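Local coordinates for protein tetracycline Repressor, class A (Pseudomonas sp., PDB 5MRU) that represses the tetracycline resistance gene by binding its operator through a helix-turn-helix, and binds that DNA less tightly once tetracycline is bound, at residues G21-T26 with G96-A101; V9-L14 with L91-G96; S85-L90 with L146-G151. One frame throughout, in Å; residues are numbered along the deposited sequence.

Contact 1 of 3, residues G21-T26 with G96-A101; sequences GVDGLT and GARIHA. With MG (magnesium ion), chain C; TDC (5a,6-anhydrotetracycline), chain B.
D23 OD1 is gripped by two nitrogens of R98, with NH2 at 2.7 Å and NH1 at 2.9 Å from that one oxygen. The oxygen lies close to the guanidinium plane; the carboxylate plane is turned 62° from the guanidinium, and both nitrogens meet the same oxygen end-on in this salt bridge. An arginine suits the place because its long chain, with CG anti to the backbone N (chi1 -162°) and a bend at chi3, carries the charge across to D23 on helix 7-24. Weak, long ion pairs also link D23 and R98 to R98 and D23 of the second subunit. Beneath the bridge V22 CG1 lies over one guanidinium face, and its other methyl, CG2, packs on I99 CG1 in the buried layer that L17 and L52 extend.

One residue further along helix 96-100, the side chain of H100 reaches the magnesium ion, with NE2 2.3 Å from the metal. O11 and O12 of 5a,6-anhydrotetracycline and two waters also bind the metal. One short helix thus touches both the metal and the DNA-binding domain, consistent with the route by which inducer binding is relayed in TetR-family repressors.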
loop_
_atom_site.group_PDB
_atom_site.type_symbol
_atom_site.label_atom_id
_atom_site.label_comp_id
_atom_site.label_asym_id
_atom_site.label_seq_id
_atom_site.Cartn_x
_atom_site.Cartn_y
_atom_site.Cartn_z
ATOM N N GLY A 21 9.869 11.261 -10.318
ATOM C CA GLY A 21 9.291 10.020 -9.787
ATOM C C GLY A 21 9.992 8.754 -10.291
ATOM O O GLY A 21 10.926 8.786 -11.140
ATOM N N VAL A 22 9.492 7.628 -9.801
ATOM C CA VAL A 22 10.009 6.322 -10.203
ATOM C C VAL A 22 9.923 6.041 -11.701
ATOM O O VAL A 22 10.862 5.532 -12.250
ATOM C CB VAL A 22 9.272 5.154 -9.491
ATOM C CG1 VAL A 22 9.759 3.831 -10.071
ATOM C CG2 VAL A 22 9.590 5.144 -8.033
ATOM N N ASP A 23 8.809 6.363 -12.337
ATOM C CA ASP A 23 8.566 6.039 -13.759
ATOM C C ASP A 23 9.588 6.695 -14.680
ATOM O O ASP A 23 10.012 6.089 -15.655
ATOM C CB ASP A 23 7.149 6.459 -14.224
ATOM C CG ASP A 23 6.015 5.874 -13.365
ATOM O OD1 ASP A 23 6.223 4.990 -12.518
ATOM O OD2 ASP A 23 4.875 6.318 -13.510
ATOM N N GLY A 24 9.989 7.925 -14.378
ATOM C CA GLY A 24 11.001 8.639 -15.176
ATOM C C GLY A 24 12.437 8.430 -14.715
ATOM O O GLY A 24 13.365 8.861 -15.378
ATOM N N LEU A 25 12.646 7.781 -13.593
ATOM C CA LEU A 25 14.009 7.569 -13.100
ATOM C C LEU A 25 14.685 6.398 -13.812
ATOM O O LEU A 25 14.238 5.269 -13.715
ATOM C CB LEU A 25 13.984 7.276 -11.616
ATOM C CG LEU A 25 15.286 6.788 -10.979
ATOM C CD1 LEU A 25 16.251 7.938 -10.889
ATOM C CD2 LEU A 25 15.073 6.209 -9.584
ATOM N N THR A 26 15.779 6.656 -14.501
ATOM C CA THR A 26 16.624 5.591 -15.032
ATOM C C THR A 26 18.092 5.872 -14.757
ATOM O O THR A 26 18.513 7.000 -14.524
ATOM C CB THR A 26 16.501 5.467 -16.556
ATOM O OG1 THR A 26 17.183 6.573 -17.157
ATOM C CG2 THR A 26 15.057 5.464 -16.991
ATOM N N GLY A 96 7.928 7.232 -2.380
ATOM C CA GLY A 96 8.622 6.525 -1.337
ATOM C C GLY A 96 7.987 5.189 -1.087
ATOM O O GLY A 96 8.698 4.201 -0.895
ATOM N N ALA A 97 6.659 5.138 -1.056
ATOM C CA ALA A 97 6.003 3.912 -0.579
ATOM C C ALA A 97 6.055 2.837 -1.641
ATOM O O ALA A 97 6.168 1.664 -1.339
ATOM C CB ALA A 97 4.558 4.186 -0.195
ATOM N N ARG A 98 5.963 3.270 -2.882
ATOM C CA ARG A 98 5.874 2.415 -4.004
ATOM C C ARG A 98 7.194 1.735 -4.126
ATOM O O ARG A 98 7.278 0.548 -4.381
ATOM C CB ARG A 98 5.634 3.251 -5.244
ATOM C CG ARG A 98 5.103 2.435 -6.371
ATOM C CD ARG A 98 4.919 3.283 -7.607
ATOM N NE ARG A 98 5.426 2.583 -8.783
ATOM C CZ ARG A 98 5.783 3.208 -9.885
ATOM N NH1 ARG A 98 6.244 2.529 -10.920
ATOM N NH2 ARG A 98 5.673 4.522 -9.956
ATOM N N ILE A 99 8.251 2.505 -3.924
ATOM C CA ILE A 99 9.590 1.975 -4.034
ATOM C C ILE A 99 9.857 0.872 -3.047
ATOM O O ILE A 99 10.468 -0.128 -3.387
ATOM C CB ILE A 99 10.596 3.121 -3.933
ATOM C CG1 ILE A 99 10.582 3.848 -5.264
ATOM C CG2 ILE A 99 11.995 2.619 -3.638
ATOM C CD1 ILE A 99 11.544 5.002 -5.334
ATOM N N HIS A 100 9.327 1.036 -1.846
ATOM C CA HIS A 100 9.576 0.126 -0.719
ATOM C C HIS A 100 8.905 -1.201 -0.879
ATOM O O HIS A 100 9.341 -2.205 -0.325
ATOM C CB HIS A 100 9.043 0.733 0.557
ATOM C CG HIS A 100 9.223 -0.143 1.725
ATOM N ND1 HIS A 100 10.358 -0.111 2.496
ATOM C CD2 HIS A 100 8.456 -1.137 2.224
ATOM C CE1 HIS A 100 10.276 -1.027 3.444
ATOM N NE2 HIS A 100 9.142 -1.686 3.282
ATOM N N ALA A 101 7.806 -1.187 -1.619
ATOM C CA ALA A 101 6.986 -2.379 -1.783
ATOM C C ALA A 101 7.788 -3.504 -2.380
ATOM O O ALA A 101 8.539 -3.304 -3.334
ATOM C CB ALA A 101 5.801 -2.067 -2.674
HETATM MG MG MG C . 9.984 -3.791 3.480
HETATM O O12 TDC B . 9.411 -2.984 5.694
HETATM C C12 TDC B . 9.581 -3.472 6.845
HETATM C C1B TDC B . 9.626 -4.940 7.036
HETATM C C11 TDC B . 9.543 -5.764 5.923
HETATM O O11 TDC B . 9.401 -5.231 4.651
HETATM C C1A TDC B . 9.589 -7.140 6.058
HETATM C C10 TDC B . 9.501 -7.955 4.938
HETATM O O10 TDC B . 9.355 -7.457 3.652
HETATM C C9 TDC B . 9.562 -9.413 5.099
HETATM C C8 TDC B . 9.711 -9.933 6.368
HETATM C C7 TDC B . 9.795 -9.082 7.457
HETATM C C61 TDC B . 9.735 -7.696 7.329
HETATM C C6 TDC B . 9.822 -6.848 8.459
HETATM C C62 TDC B . 9.977 -7.360 9.860
HETATM C C51 TDC B . 9.775 -5.465 8.313
HETATM C C5 TDC B . 9.851 -4.565 9.533
HETATM C C1C TDC B . 9.819 -2.606 8.050
HETATM C C1 TDC B . 11.314 -2.553 8.382
HETATM O O1 TDC B . 12.123 -3.089 7.629
HETATM O O1C TDC B . 9.264 -1.322 7.899
HETATM C C41 TDC B . 9.196 -3.201 9.275
HETATM C C4 TDC B . 9.325 -2.298 10.543
HETATM N N4 TDC B . 8.168 -1.411 10.947
HETATM C C43 TDC B . 7.415 -0.790 9.821
HETATM C C42 TDC B . 7.219 -2.289 11.715
HETATM C C3 TDC B . 10.679 -1.574 10.587
HETATM O O3 TDC B . 10.891 -0.911 11.593
HETATM C C2 TDC B . 11.671 -1.784 9.559
HETATM C C21 TDC B . 13.013 -1.190 9.681
HETATM O O21 TDC B . 13.337 -0.583 10.713
HETATM N N21 TDC B . 13.963 -1.394 8.743
HETATM O O HOH W 1 12.067 -3.280 4.659
HETATM O O HOH W 2 8.688 -4.699 2.181
#

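Contact 2 of 3, residues V9-L14 with L91-G96; sequences VIRAAL and LAYRDG
Y93 turns one ring face to L14, on the first helix of the DNA-binding domain of this TetR-family repressor, and passes its hydroxyl on to R11 one helical turn earlier. The tight part is apolar. L14 CD2 sits over that ring face, 3.9 Å from the ring centroid and 15° off the normal, which makes a CH-pi contact. L14 CB adds a second touch, 3.6 Å from Y93 CE2. With CG set beside its own backbone N (chi1 -71°), L14 can lay both CB and CD2 along the tyrosine, and the two side chains cross at about a right angle. M59 of helix 48-63 also packs against the Y93 side chain.

An aromatic residue suits this junction because it fills the apolar layer yet ends in a polar atom, and that end reaches R11, the exposed residue of the contact, on the solvent side. There R11 starts out away from the loop, but bends at chi2 and chi3 bring its guanidinium back to the ring edge. Its charge is shared: E62 and D15 both form salt bridges with it, and E62 also bonds to the Y93 hydroxyl, so arginine, tyrosine and glutamate form one polar cluster joining the two domains.

Beyond the ring the loop folds into a type II beta turn from Y93 to G96, whose third residue, D95, has a positive phi, and helix 96-100 starts from it. Across the contact the hydroxyl is met by a nearly straight bond from the guanidinium plane: R11 NH2 lies 2.7 Å from Y93 OH, with 171° at the hydrogen.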
loop_
_atom_site.group_PDB
_atom_site.type_symbol
_atom_site.label_atom_id
_atom_site.label_comp_id
_atom_site.label_asym_id
_atom_site.label_seq_id
_atom_site.Cartn_x
_atom_site.Cartn_y
_atom_site.Cartn_z
ATOM N N VAL A 9 26.380 9.450 -5.209
ATOM C CA VAL A 9 25.534 8.836 -6.239
ATOM C C VAL A 9 24.093 8.645 -5.754
ATOM O O VAL A 9 23.136 8.863 -6.506
ATOM C CB VAL A 9 26.109 7.471 -6.699
ATOM C CG1 VAL A 9 25.168 6.744 -7.643
ATOM C CG2 VAL A 9 27.412 7.664 -7.441
ATOM N N ILE A 10 23.939 8.203 -4.511
ATOM C CA ILE A 10 22.616 7.978 -3.957
ATOM C C ILE A 10 21.863 9.305 -3.727
ATOM O O ILE A 10 20.671 9.437 -4.033
ATOM C CB ILE A 10 22.696 7.170 -2.662
ATOM C CG1 ILE A 10 23.269 5.759 -2.934
ATOM C CG2 ILE A 10 21.315 7.053 -2.040
ATOM C CD1 ILE A 10 22.305 4.773 -3.605
ATOM N N ARG A 11 22.570 10.290 -3.202
ATOM C CA ARG A 11 21.986 11.577 -3.025
ATOM C C ARG A 11 21.456 12.063 -4.374
ATOM O O ARG A 11 20.327 12.519 -4.480
ATOM C CB ARG A 11 23.033 12.525 -2.464
ATOM C CG ARG A 11 22.593 13.967 -2.223
ATOM C CD ARG A 11 21.972 14.180 -0.858
ATOM N NE ARG A 11 20.529 14.281 -0.992
ATOM C CZ ARG A 11 19.637 13.574 -0.313
ATOM N NH1 ARG A 11 19.995 12.684 0.608
ATOM N NH2 ARG A 11 18.355 13.769 -0.561
ATOM N N ALA A 12 22.276 11.961 -5.409
ATOM C CA ALA A 12 21.894 12.436 -6.730
ATOM C C ALA A 12 20.641 11.687 -7.241
ATOM O O ALA A 12 19.757 12.268 -7.903
ATOM C CB ALA A 12 23.059 12.259 -7.685
ATOM N N ALA A 13 20.554 10.395 -6.945
ATOM C CA ALA A 13 19.407 9.637 -7.436
ATOM C C ALA A 13 18.151 10.033 -6.664
ATOM O O ALA A 13 17.111 10.264 -7.259
ATOM C CB ALA A 13 19.655 8.144 -7.394
ATOM N N LEU A 14 18.268 10.211 -5.355
ATOM C CA LEU A 14 17.125 10.695 -4.549
ATOM C C LEU A 14 16.593 12.035 -5.046
ATOM O O LEU A 14 15.380 12.247 -5.138
ATOM C CB LEU A 14 17.538 10.801 -3.087
ATOM C CG LEU A 14 17.710 9.408 -2.476
ATOM C CD1 LEU A 14 18.610 9.481 -1.268
ATOM C CD2 LEU A 14 16.344 8.817 -2.117
ATOM N N LEU A 91 7.426 9.192 3.245
ATOM C CA LEU A 91 6.884 10.467 2.777
ATOM C C LEU A 91 7.938 11.525 2.416
ATOM O O LEU A 91 7.649 12.413 1.625
ATOM C CB LEU A 91 5.879 11.024 3.821
ATOM C CG LEU A 91 4.473 10.336 3.973
ATOM C CD1 LEU A 91 3.676 10.831 5.156
ATOM C CD2 LEU A 91 3.612 10.490 2.716
ATOM N N ALA A 92 9.142 11.439 2.977
ATOM C CA ALA A 92 10.266 12.294 2.594
ATOM C C ALA A 92 10.647 12.332 1.095
ATOM O O ALA A 92 11.410 13.199 0.681
ATOM C CB ALA A 92 11.523 11.865 3.346
ATOM N N TYR A 93 10.217 11.367 0.299
ATOM C CA TYR A 93 10.615 11.352 -1.089
ATOM C C TYR A 93 9.437 10.910 -1.919
ATOM O O TYR A 93 8.647 10.087 -1.510
ATOM C CB TYR A 93 11.838 10.416 -1.321
ATOM C CG TYR A 93 13.112 10.953 -0.703
ATOM C CD1 TYR A 93 13.436 10.690 0.607
ATOM C CD2 TYR A 93 13.985 11.778 -1.431
ATOM C CE1 TYR A 93 14.591 11.224 1.181
ATOM C CE2 TYR A 93 15.138 12.283 -0.868
ATOM C CZ TYR A 93 15.430 12.001 0.436
ATOM O OH TYR A 93 16.562 12.519 0.983
ATOM N N ARG A 94 9.328 11.492 -3.083
ATOM C CA ARG A 94 8.375 11.086 -4.037
ATOM C C ARG A 94 8.457 9.574 -4.250
ATOM O O ARG A 94 9.564 9.029 -4.382
ATOM C CB ARG A 94 8.703 11.782 -5.338
ATOM C CG ARG A 94 7.878 11.290 -6.491
ATOM C CD ARG A 94 7.621 12.472 -7.376
ATOM N NE ARG A 94 7.120 12.104 -8.690
ATOM C CZ ARG A 94 7.159 12.936 -9.727
ATOM N NH1 ARG A 94 7.673 14.154 -9.583
ATOM N NH2 ARG A 94 6.712 12.548 -10.922
ATOM N N ASP A 95 7.281 8.926 -4.291
ATOM C CA ASP A 95 7.139 7.516 -4.599
ATOM C C ASP A 95 7.781 6.669 -3.573
ATOM O O ASP A 95 8.068 5.498 -3.813
ATOM C CB ASP A 95 7.712 7.170 -5.941
ATOM C CG ASP A 95 6.868 7.659 -7.062
ATOM O OD1 ASP A 95 5.650 7.754 -6.847
ATOM O OD2 ASP A 95 7.423 7.912 -8.180
ATOM N N GLY A 96 7.928 7.232 -2.380
ATOM C CA GLY A 96 8.622 6.525 -1.337
ATOM C C GLY A 96 7.987 5.189 -1.087
ATOM O O GLY A 96 8.698 4.201 -0.895
#

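Contact 3 of 3, residues S85-L90 with L146-G151; sequences SFRQAL and LEEQAG. With TDC (5a,6-anhydrotetracycline), chain B.
Q149 stretches its side chain across the end of helix 75-91 and brings NE2 to 3.1 Å from the carbonyl O of L90. The donor comes from above the carbonyl plane, meeting the oxygen at a C=O...N angle of 121°. Glutamine suits the site because its amide can donate and accept at once: OE1 accepts a hydrogen bond from the backbone N of A97, at the start of the next short helix, while NE2 serves L90.

One turn back, R87 NH2 and E148 OE1 form a salt bridge 3.2 Å long whose hydrogen bond is weak. Both chains run out extended, R87 with CG anti to its own nitrogen (chi1 171°), and they cross at about a right angle. R87 has a second, long and weak ionic partner in D184, while F187 packs against its side chain.

F86, on the same helix, meets the drug. L90 CD1 lies 3.8 Å above the plane of the F86 ring, and on the opposite face O1C of 5a,6-anhydrotetracycline stands over the ring centre. F86 thus forms part of the pocket wall, with L90 behind it and the ring of H100 set edge-to-face against it. Helix 75-91 is held between helix 48-63, which meets it through L60 and N63, and helix 127-153, which reaches the second subunit through L146, E147 and A150.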
loop_
_atom_site.group_PDB
_atom_site.type_symbol
_atom_site.label_atom_id
_atom_site.label_comp_id
_atom_site.label_asym_id
_atom_site.label_seq_id
_atom_site.Cartn_x
_atom_site.Cartn_y
_atom_site.Cartn_z
ATOM N N SER A 85 7.566 6.766 12.434
ATOM C CA SER A 85 8.895 7.054 11.912
ATOM C C SER A 85 9.140 6.428 10.541
ATOM O O SER A 85 9.765 7.030 9.680
ATOM C CB SER A 85 9.899 6.527 12.884
ATOM O OG SER A 85 11.157 6.953 12.502
ATOM N N PHE A 86 8.671 5.192 10.363
ATOM C CA PHE A 86 8.686 4.520 9.075
ATOM C C PHE A 86 7.982 5.419 8.061
ATOM O O PHE A 86 8.590 5.875 7.101
ATOM C CB PHE A 86 7.993 3.160 9.203
ATOM C CG PHE A 86 7.957 2.334 7.920
ATOM C CD1 PHE A 86 9.057 2.220 7.108
ATOM C CD2 PHE A 86 6.822 1.619 7.585
ATOM C CE1 PHE A 86 9.039 1.448 5.969
ATOM C CE2 PHE A 86 6.783 0.840 6.435
ATOM C CZ PHE A 86 7.905 0.755 5.620
ATOM N N ARG A 87 6.726 5.737 8.355
ATOM C CA ARG A 87 5.867 6.549 7.497
ATOM C C ARG A 87 6.515 7.803 7.020
ATOM O O ARG A 87 6.413 8.135 5.872
ATOM C CB ARG A 87 4.604 6.955 8.249
ATOM C CG ARG A 87 3.776 7.959 7.499
ATOM C CD ARG A 87 2.331 7.928 7.951
ATOM N NE ARG A 87 1.460 8.909 7.257
ATOM C CZ ARG A 87 1.229 10.162 7.660
ATOM N NH1 ARG A 87 1.824 10.628 8.731
ATOM N NH2 ARG A 87 0.406 10.955 6.984
ATOM N N GLN A 88 7.151 8.525 7.916
ATOM C CA GLN A 88 7.855 9.770 7.526
ATOM C C GLN A 88 9.049 9.510 6.595
ATOM O O GLN A 88 9.348 10.332 5.710
ATOM C CB GLN A 88 8.293 10.568 8.763
ATOM C CG GLN A 88 7.119 11.145 9.559
ATOM C CD GLN A 88 6.214 12.050 8.716
ATOM O OE1 GLN A 88 4.993 12.103 8.929
ATOM N NE2 GLN A 88 6.805 12.745 7.733
ATOM N N ALA A 89 9.711 8.360 6.764
ATOM C CA ALA A 89 10.786 7.977 5.845
ATOM C C ALA A 89 10.226 7.783 4.436
ATOM O O ALA A 89 10.825 8.182 3.453
ATOM C CB ALA A 89 11.446 6.708 6.348
ATOM N N LEU A 90 9.057 7.160 4.351
ATOM C CA LEU A 90 8.380 6.944 3.083
ATOM C C LEU A 90 7.906 8.240 2.423
ATOM O O LEU A 90 8.042 8.375 1.197
ATOM C CB LEU A 90 7.192 6.006 3.272
ATOM C CG LEU A 90 7.533 4.598 3.720
ATOM C CD1 LEU A 90 6.341 3.653 3.673
ATOM C CD2 LEU A 90 8.648 4.033 2.860
ATOM N N LEU A 146 1.026 5.125 0.237
ATOM C CA LEU A 146 0.770 4.986 -1.185
ATOM C C LEU A 146 -0.455 5.787 -1.589
ATOM O O LEU A 146 -0.437 6.452 -2.596
ATOM C CB LEU A 146 0.549 3.530 -1.567
ATOM C CG LEU A 146 0.497 3.200 -3.060
ATOM C CD1 LEU A 146 1.879 3.226 -3.663
ATOM C CD2 LEU A 146 -0.106 1.823 -3.227
ATOM N N GLU A 147 -1.520 5.724 -0.813
ATOM C CA GLU A 147 -2.759 6.401 -1.178
ATOM C C GLU A 147 -2.564 7.882 -1.032
ATOM O O GLU A 147 -2.961 8.651 -1.905
ATOM C CB GLU A 147 -3.935 5.904 -0.372
ATOM C CG GLU A 147 -4.275 4.433 -0.624
ATOM C CD GLU A 147 -5.534 4.279 -1.442
ATOM O OE1 GLU A 147 -5.853 5.238 -2.174
ATOM O OE2 GLU A 147 -6.202 3.224 -1.346
ATOM N N GLU A 148 -1.877 8.301 0.011
ATOM C CA GLU A 148 -1.573 9.720 0.117
ATOM C C GLU A 148 -0.735 10.251 -1.063
ATOM O O GLU A 148 -0.997 11.324 -1.571
ATOM C CB GLU A 148 -0.866 10.022 1.453
ATOM C CG GLU A 148 -0.397 11.478 1.529
ATOM C CD GLU A 148 0.110 11.927 2.882
ATOM O OE1 GLU A 148 0.281 11.088 3.809
ATOM O OE2 GLU A 148 0.320 13.169 2.967
ATOM N N GLN A 149 0.286 9.492 -1.475
ATOM C CA GLN A 149 1.274 9.952 -2.457
ATOM C C GLN A 149 0.730 9.985 -3.855
ATOM O O GLN A 149 0.987 10.912 -4.591
ATOM C CB GLN A 149 2.511 9.108 -2.367
ATOM C CG GLN A 149 3.452 9.639 -1.310
ATOM C CD GLN A 149 4.722 8.846 -1.108
ATOM O OE1 GLN A 149 4.798 7.664 -1.406
ATOM N NE2 GLN A 149 5.714 9.493 -0.547
ATOM N N ALA A 150 -0.056 8.983 -4.200
ATOM C CA ALA A 150 -0.726 8.907 -5.465
ATOM C C ALA A 150 -1.836 9.943 -5.629
ATOM O O ALA A 150 -1.954 10.571 -6.663
ATOM C CB ALA A 150 -1.326 7.524 -5.562
ATOM N N GLY A 151 -2.691 10.089 -4.618
ATOM C CA GLY A 151 -3.775 11.071 -4.644
ATOM C C GLY A 151 -3.217 12.437 -4.991
ATOM O O GLY A 151 -3.760 13.159 -5.840
HETATM O O12 TDC B . 9.411 -2.984 5.694
HETATM C C12 TDC B . 9.581 -3.472 6.845
HETATM C C1B TDC B . 9.626 -4.940 7.036
HETATM C C11 TDC B . 9.543 -5.764 5.923
HETATM O O11 TDC B . 9.401 -5.231 4.651
HETATM C C1A TDC B . 9.589 -7.140 6.058
HETATM C C10 TDC B . 9.501 -7.955 4.938
HETATM O O10 TDC B . 9.355 -7.457 3.652
HETATM C C9 TDC B . 9.562 -9.413 5.099
HETATM C C8 TDC B . 9.711 -9.933 6.368
HETATM C C7 TDC B . 9.795 -9.082 7.457
HETATM C C61 TDC B . 9.735 -7.696 7.329
HETATM C C6 TDC B . 9.822 -6.848 8.459
HETATM C C62 TDC B . 9.977 -7.360 9.860
HETATM C C51 TDC B . 9.775 -5.465 8.313
HETATM C C5 TDC B . 9.851 -4.565 9.533
HETATM C C1C TDC B . 9.819 -2.606 8.050
HETATM C C1 TDC B . 11.314 -2.553 8.382
HETATM O O1 TDC B . 12.123 -3.089 7.629
HETATM O O1C TDC B . 9.264 -1.322 7.899
HETATM C C41 TDC B . 9.196 -3.201 9.275
HETATM C C4 TDC B . 9.325 -2.298 10.543
HETATM N N4 TDC B . 8.168 -1.411 10.947
HETATM C C43 TDC B . 7.415 -0.790 9.821
HETATM C C42 TDC B . 7.219 -2.289 11.715
HETATM C C3 TDC B . 10.679 -1.574 10.587
HETATM O O3 TDC B . 10.891 -0.911 11.593
HETATM C C2 TDC B . 11.671 -1.784 9.559
HETATM C C21 TDC B . 13.013 -1.190 9.681
HETATM O O21 TDC B . 13.337 -0.583 10.713
HETATM N N21 TDC B . 13.963 -1.394 8.743
#

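Helix 7-24 enters first and takes part twice: residues 9-14 close a long loop onto 91-96 in contact 2, and residues 21-26 close onto 96-101 in contact 1. Contact 3 closes a third loop, from 85-90 on helix 75-91 to 146-151 on helix 127-153. None nests within another; all three pairs cross along the chain. Contacts 1 and 2 share G96 and meet again where the backbone N of V22 approaches D95 OD2. Q149 ties contact 3 to the start of helix 96-100, beside A97. Together they join the DNA-binding domain, through the connection 91-101, to the drug-binding core and its dimer interface.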